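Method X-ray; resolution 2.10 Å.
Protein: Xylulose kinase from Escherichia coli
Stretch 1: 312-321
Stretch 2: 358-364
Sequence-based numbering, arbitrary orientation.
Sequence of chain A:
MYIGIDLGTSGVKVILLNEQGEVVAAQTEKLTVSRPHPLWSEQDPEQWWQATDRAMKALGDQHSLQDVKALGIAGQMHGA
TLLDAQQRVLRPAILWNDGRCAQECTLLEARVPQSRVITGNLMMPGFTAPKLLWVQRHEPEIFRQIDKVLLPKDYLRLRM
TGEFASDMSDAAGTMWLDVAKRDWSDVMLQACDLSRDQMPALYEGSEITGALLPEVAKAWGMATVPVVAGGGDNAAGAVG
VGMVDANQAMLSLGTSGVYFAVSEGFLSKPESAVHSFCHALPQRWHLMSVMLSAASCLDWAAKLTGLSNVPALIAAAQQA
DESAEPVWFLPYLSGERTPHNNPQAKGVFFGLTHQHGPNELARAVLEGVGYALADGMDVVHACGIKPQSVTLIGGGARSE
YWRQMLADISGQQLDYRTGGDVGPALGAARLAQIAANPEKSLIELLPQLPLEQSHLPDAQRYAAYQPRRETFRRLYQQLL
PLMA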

# COMPACT_ATOMS: atom_id res chain seq x y z
N ALA A 312 -9.00 -16.04 -15.44
CA ALA A 312 -9.30 -14.63 -15.62
C ALA A 312 -8.00 -13.87 -15.44
O ALA A 312 -7.55 -13.16 -16.31
CB ALA A 312 -10.32 -14.18 -14.64
N LEU A 313 -7.41 -14.05 -14.28
CA LEU A 313 -6.21 -13.31 -13.94
C LEU A 313 -5.17 -13.48 -15.03
O LEU A 313 -4.79 -12.53 -15.68
CB LEU A 313 -5.68 -13.80 -12.61
CG LEU A 313 -4.24 -13.40 -12.35
CD1 LEU A 313 -4.20 -11.99 -11.88
CD2 LEU A 313 -3.64 -14.31 -11.32
N ILE A 314 -4.72 -14.71 -15.23
CA ILE A 314 -3.56 -14.96 -16.08
C ILE A 314 -3.82 -14.34 -17.43
O ILE A 314 -2.91 -14.06 -18.19
CB ILE A 314 -3.28 -16.46 -16.16
CG1 ILE A 314 -1.92 -16.81 -15.58
CG2 ILE A 314 -3.33 -16.92 -17.58
CD1 ILE A 314 -1.94 -17.02 -14.10
N ALA A 315 -5.11 -14.10 -17.72
CA ALA A 315 -5.48 -13.50 -18.99
C ALA A 315 -5.47 -11.99 -18.94
O ALA A 315 -5.11 -11.33 -19.91
CB ALA A 315 -6.82 -14.00 -19.45
N ALA A 316 -5.88 -11.42 -17.81
CA ALA A 316 -5.82 -9.99 -17.66
C ALA A 316 -4.41 -9.52 -17.96
O ALA A 316 -4.21 -8.51 -18.61
CB ALA A 316 -6.21 -9.61 -16.26
N ALA A 317 -3.43 -10.28 -17.47
CA ALA A 317 -2.05 -9.84 -17.40
C ALA A 317 -1.44 -9.76 -18.78
O ALA A 317 -0.48 -9.03 -19.01
CB ALA A 317 -1.27 -10.77 -16.53
N GLN A 318 -2.00 -10.52 -19.69
CA GLN A 318 -1.53 -10.53 -21.06
C GLN A 318 -2.05 -9.34 -21.84
O GLN A 318 -1.50 -8.95 -22.86
CB GLN A 318 -1.92 -11.82 -21.74
CG GLN A 318 -1.13 -13.00 -21.27
CD GLN A 318 -1.71 -14.31 -21.73
OE1 GLN A 318 -2.91 -14.52 -21.61
NE2 GLN A 318 -0.87 -15.18 -22.25
N GLN A 319 -3.13 -8.75 -21.35
CA GLN A 319 -3.60 -7.47 -21.84
C GLN A 319 -2.85 -6.30 -21.22
O GLN A 319 -3.22 -5.16 -21.43
CB GLN A 319 -5.12 -7.32 -21.59
CG GLN A 319 -5.98 -8.33 -22.33
CD GLN A 319 -5.31 -8.91 -23.57
OE1 GLN A 319 -5.17 -8.22 -24.58
NE2 GLN A 319 -4.87 -10.17 -23.50
N ALA A 320 -1.78 -6.59 -20.51
CA ALA A 320 -1.00 -5.54 -19.90
C ALA A 320 -0.40 -4.59 -20.94
O ALA A 320 0.15 -5.02 -21.94
CB ALA A 320 0.06 -6.11 -19.01
N ASP A 321 -0.52 -3.29 -20.67
CA ASP A 321 -0.02 -2.23 -21.54
C ASP A 321 1.50 -2.23 -21.65
O ASP A 321 2.20 -1.84 -20.73
CB ASP A 321 -0.54 -0.88 -21.05
CG ASP A 321 -0.14 0.25 -21.95
OD1 ASP A 321 0.86 0.11 -22.68
OD2 ASP A 321 -0.75 1.33 -21.99
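Stretch 2 (358-364) PNELARA

Stretch 2 is helical throughout, from Pro358 to Ala364, and the helix runs on later in the chain. Stretch 1 begins as the last part of a helix that starts earlier in the chain and is clear from Ala312 to Ala316. By Ala320 the chain has left it: psi there is 135°, and Asp321 follows with an extended backbone.

The two helices cross nearly at right angles. Their N-to-C directions make an angle of 103°, with a signed crossing angle of -103°, and their axes approach to 8.6 Å. Ala316 CA lies 4.8 Å from Asn359 CA. Ala317 CA lies 4.5 Å from Arg363 CA, and Ala320 CA lies 5.0 Å from Glu360 CA. Stretch 2 thus meets both the helix and the turn that follows it. Ala316, Ala317, Ala320 and Ala362 keep the side chains small at this contact, which buries 414 Å² in all.

Ala362 points its CB toward stretch 1 and takes a cluster of apolar contacts. Leu313 leaves its backbone sideways, but its t, p rotamer brings the end nearer, and Leu313 CD1 reaches Ala362 CB at 3.4 Å. Ala317 CB is 4.2 Å from Ala362 CB, and Ala316 CB is 4.4 Å from it.

Asn359 lies along the same side of its helix, one turn earlier. Asn359 O is 3.7 Å from Ala317 CA. Its side chain packs against Ala316, with Asn359 OD1 3.5 Å from Ala316 CB. Asn359 OD1 also lies 3.4 Å from Ala316 O, but both are acceptors and no hydrogen bond forms.

Arg363 points toward stretch 1 and packs through the aliphatic part of its side chain. Arg363 CG is 3.5 Å from Ala320 CB and 3.6 Å from Ala317 CB. It comes closer still to the backbone, with Ala317 O 3.0 Å from Arg363 CG. Ala320 CB also sits at the edge of the guanidinium, near its plane. Arg363 NH1 is hydrogen-bonded elsewhere in the structure.

Glu360 ties down the end of stretch 1. Its CA-to-CB bond points sideways, but the carboxylate end comes nearer. Asp321 N donates a hydrogen bond to Glu360 OE1 at 2.8 Å, almost straight at 172°. This is the only direct hydrogen bond between the stretches. Water 1 adds a bridge: it donates to Gln319 O at 2.6 Å and to Glu360 OE1 at 2.6 Å. The CA-to-CB bond of Asp321 points sideways and the end of its side chain leads away from stretch 2.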

# COMPACT_ATOMS: atom_id res chain seq x y z
N PRO A 358 -5.90 -2.87 -13.57
CA PRO A 358 -5.86 -4.23 -13.03
C PRO A 358 -5.04 -5.20 -13.87
O PRO A 358 -4.47 -6.12 -13.34
CB PRO A 358 -7.32 -4.64 -13.06
CG PRO A 358 -8.05 -3.38 -12.96
CD PRO A 358 -7.27 -2.39 -13.73
N ASN A 359 -5.00 -4.97 -15.17
CA ASN A 359 -4.18 -5.77 -16.07
C ASN A 359 -2.68 -5.64 -15.72
O ASN A 359 -1.96 -6.62 -15.63
CB ASN A 359 -4.39 -5.32 -17.51
CG ASN A 359 -5.81 -5.50 -17.99
OD1 ASN A 359 -6.54 -6.35 -17.51
ND2 ASN A 359 -6.20 -4.71 -18.97
N GLU A 360 -2.24 -4.41 -15.54
CA GLU A 360 -0.89 -4.10 -15.14
C GLU A 360 -0.59 -4.70 -13.78
O GLU A 360 0.42 -5.36 -13.58
CB GLU A 360 -0.70 -2.59 -15.10
CG GLU A 360 -0.69 -1.90 -16.46
CD GLU A 360 -2.00 -2.03 -17.21
OE1 GLU A 360 -1.96 -2.38 -18.39
OE2 GLU A 360 -3.06 -1.79 -16.64
N LEU A 361 -1.50 -4.47 -12.84
CA LEU A 361 -1.37 -4.98 -11.50
C LEU A 361 -1.19 -6.48 -11.51
O LEU A 361 -0.35 -7.03 -10.81
CB LEU A 361 -2.59 -4.60 -10.67
CG LEU A 361 -2.34 -3.41 -9.76
CD1 LEU A 361 -1.43 -2.43 -10.42
CD2 LEU A 361 -3.62 -2.75 -9.29
N ALA A 362 -1.97 -7.15 -12.34
CA ALA A 362 -1.97 -8.59 -12.40
C ALA A 362 -0.66 -9.10 -12.97
O ALA A 362 -0.10 -10.06 -12.49
CB ALA A 362 -3.13 -9.09 -13.21
N ARG A 363 -0.19 -8.45 -14.01
CA ARG A 363 1.16 -8.67 -14.49
C ARG A 363 2.24 -8.50 -13.43
O ARG A 363 3.15 -9.30 -13.36
CB ARG A 363 1.45 -7.79 -15.67
CG ARG A 363 1.59 -8.55 -16.94
CD ARG A 363 2.99 -8.86 -17.34
NE ARG A 363 3.04 -8.85 -18.79
CZ ARG A 363 4.05 -9.31 -19.51
NH1 ARG A 363 5.11 -9.82 -18.93
NH2 ARG A 363 3.98 -9.23 -20.82
N ALA A 364 2.13 -7.45 -12.64
CA ALA A 364 3.10 -7.17 -11.60
C ALA A 364 3.22 -8.30 -10.58
O ALA A 364 4.31 -8.72 -10.24
CB ALA A 364 2.79 -5.88 -10.93
O HOH W 1 -3.52 -2.74 -20.42